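Local coordinates for putative Nitroreductase (Anabaena variabilis ATCC 29413, PDB 3EO7), which binds flavin mononucleotide and is probably an oxidoreductase of the nitroreductase family, at residues H154-S159 and R206-G211. Numbering follows the deposited sequence.
Sequences HPALES and RPHLIG
Ile210 lays its CD1 methyl over one face of the His154 imidazole, a CH-pi contact with CD1 3.8 Å from the ring centroid and 19° off the ring normal. The methyl sits toward the CG side of the ring, where Ile210 CD1 lies 3.6 Å from His154 CG. CG anti to the backbone N (chi1 -168°) sets the His154 ring against Ile210 and lets it cap its own helix: His154 ND1 accepts from Ala156 N at 3.0 Å, the donor nearly in the ring plane. His154 NE2 lies 2.9 Å from a water that donates to Leu209 O, and is also hydrogen-bonded to Cys251 O. Cutting the ring back to an alanine here is likely to leave Ala156 N without its cap acceptor, Leu209 O without its water link and Ile210 CD1 without the face it rests on. Alongside, Ala156 CB packs on His208 CB at 3.6 Å, while Leu157 CD1 touches Ile210 CD1 more loosely. Ala156, Leu157 and Ile210 also touch Pro236 of strand 229-239. This is buried structural packing away from the flavin, joining an N-capped short helix to the chain leaving edge strand 205-207 of the antiparallel sheet in the first nitroreductase-family region.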
loop_
_atom_site.group_PDB
_atom_site.type_symbol
_atom_site.label_atom_id
_atom_site.label_comp_id
_atom_site.label_asym_id
_atom_site.label_seq_id
_atom_site.Cartn_x
_atom_site.Cartn_y
_atom_site.Cartn_z
ATOM N N HIS A 154 -13.260 -7.599 17.007
ATOM C CA HIS A 154 -13.751 -6.953 15.803
ATOM C C HIS A 154 -14.795 -7.844 15.159
ATOM O O HIS A 154 -14.576 -9.064 14.992
ATOM C CB HIS A 154 -12.602 -6.744 14.843
ATOM C CG HIS A 154 -12.924 -5.847 13.692
ATOM N ND1 HIS A 154 -13.758 -6.219 12.664
ATOM C CD2 HIS A 154 -12.489 -4.605 13.387
ATOM C CE1 HIS A 154 -13.811 -5.252 11.769
ATOM N NE2 HIS A 154 -13.041 -4.264 12.180
ATOM N N PRO A 155 -15.933 -7.259 14.769
ATOM C CA PRO A 155 -17.005 -8.142 14.239
ATOM C C PRO A 155 -16.667 -8.911 12.978
ATOM O O PRO A 155 -17.248 -9.974 12.739
ATOM C CB PRO A 155 -18.164 -7.169 13.946
ATOM C CG PRO A 155 -17.832 -5.924 14.670
ATOM C CD PRO A 155 -16.340 -5.847 14.807
ATOM N N ALA A 156 -15.740 -8.412 12.178
ATOM C CA ALA A 156 -15.362 -9.123 10.954
ATOM C C ALA A 156 -14.771 -10.499 11.265
ATOM O O ALA A 156 -14.830 -11.398 10.425
ATOM C CB ALA A 156 -14.422 -8.294 10.087
ATOM N N LEU A 157 -14.189 -10.677 12.450
ATOM C CA LEU A 157 -13.645 -11.982 12.851
ATOM C C LEU A 157 -14.683 -12.991 13.291
ATOM O O LEU A 157 -14.453 -14.189 13.264
ATOM C CB LEU A 157 -12.584 -11.803 13.953
ATOM C CG LEU A 157 -11.280 -11.164 13.458
ATOM C CD1 LEU A 157 -10.474 -10.578 14.612
ATOM C CD2 LEU A 157 -10.426 -12.173 12.686
ATOM N N GLU A 158 -15.846 -12.523 13.669
ATOM C CA GLU A 158 -16.867 -13.432 14.125
ATOM C C GLU A 158 -17.532 -14.210 12.955
ATOM O O GLU A 158 -17.877 -15.364 13.117
ATOM C CB GLU A 158 -17.869 -12.670 14.988
ATOM C CG GLU A 158 -18.667 -13.623 15.940
ATOM C CD GLU A 158 -17.778 -14.282 17.030
ATOM O OE1 GLU A 158 -17.403 -13.591 18.006
ATOM O OE2 GLU A 158 -17.482 -15.494 16.927
ATOM N N SER A 159 -17.645 -13.573 11.789
ATOM C CA SER A 159 -18.314 -14.114 10.607
ATOM C C SER A 159 -17.421 -14.949 9.675
ATOM O O SER A 159 -17.887 -15.811 8.920
ATOM C CB SER A 159 -18.818 -12.916 9.742
ATOM O OG SER A 159 -18.916 -11.708 10.502
ATOM N N ARG A 206 -14.025 -10.535 0.140
ATOM C CA ARG A 206 -13.865 -9.135 0.546
ATOM C C ARG A 206 -13.000 -9.120 1.809
ATOM O O ARG A 206 -13.347 -9.735 2.829
ATOM C CB ARG A 206 -15.169 -8.413 0.834
ATOM C CG ARG A 206 -14.898 -6.924 1.158
ATOM C CD ARG A 206 -16.103 -6.223 1.673
ATOM N NE ARG A 206 -15.898 -4.776 1.633
ATOM C CZ ARG A 206 -15.302 -4.049 2.570
ATOM N NH1 ARG A 206 -14.806 -4.592 3.680
ATOM N NH2 ARG A 206 -15.203 -2.746 2.382
ATOM N N PRO A 207 -11.874 -8.414 1.757
ATOM C CA PRO A 207 -11.071 -8.300 2.971
ATOM C C PRO A 207 -11.656 -7.178 3.833
ATOM O O PRO A 207 -12.214 -6.224 3.296
ATOM C CB PRO A 207 -9.684 -7.879 2.439
ATOM C CG PRO A 207 -9.949 -7.219 1.127
ATOM C CD PRO A 207 -11.283 -7.699 0.614
ATOM N N HIS A 208 -11.575 -7.352 5.141
ATOM C CA HIS A 208 -11.964 -6.360 6.117
ATOM C C HIS A 208 -10.691 -5.920 6.799
ATOM O O HIS A 208 -10.019 -6.714 7.470
ATOM C CB HIS A 208 -12.953 -6.945 7.081
ATOM C CG HIS A 208 -14.297 -7.145 6.465
ATOM N ND1 HIS A 208 -15.356 -6.293 6.706
ATOM C CD2 HIS A 208 -14.740 -8.068 5.572
ATOM C CE1 HIS A 208 -16.399 -6.692 5.992
ATOM N NE2 HIS A 208 -16.055 -7.772 5.299
ATOM N N LEU A 209 -10.338 -4.663 6.565
ATOM C CA LEU A 209 -9.082 -4.131 7.036
ATOM C C LEU A 209 -9.149 -3.794 8.520
ATOM O O LEU A 209 -10.075 -3.092 8.962
ATOM C CB LEU A 209 -8.759 -2.878 6.259
ATOM C CG LEU A 209 -7.419 -2.225 6.518
ATOM C CD1 LEU A 209 -6.257 -3.201 6.188
ATOM C CD2 LEU A 209 -7.328 -0.886 5.634
ATOM N N ILE A 210 -8.186 -4.332 9.268
ATOM C CA ILE A 210 -8.061 -4.096 10.701
ATOM C C ILE A 210 -6.647 -3.556 11.009
ATOM O O ILE A 210 -5.663 -4.297 11.068
ATOM C CB ILE A 210 -8.344 -5.363 11.580
ATOM C CG1 ILE A 210 -9.713 -5.976 11.257
ATOM C CG2 ILE A 210 -8.219 -5.043 13.088
ATOM C CD1 ILE A 210 -10.057 -7.245 12.061
ATOM N N GLY A 211 -6.561 -2.247 11.192
ATOM C CA GLY A 211 -5.324 -1.611 11.580
ATOM C C GLY A 211 -5.164 -1.440 13.074
ATOM O O GLY A 211 -4.046 -1.183 13.528
HETATM O O HOH W 1 -12.776 -3.122 9.493
#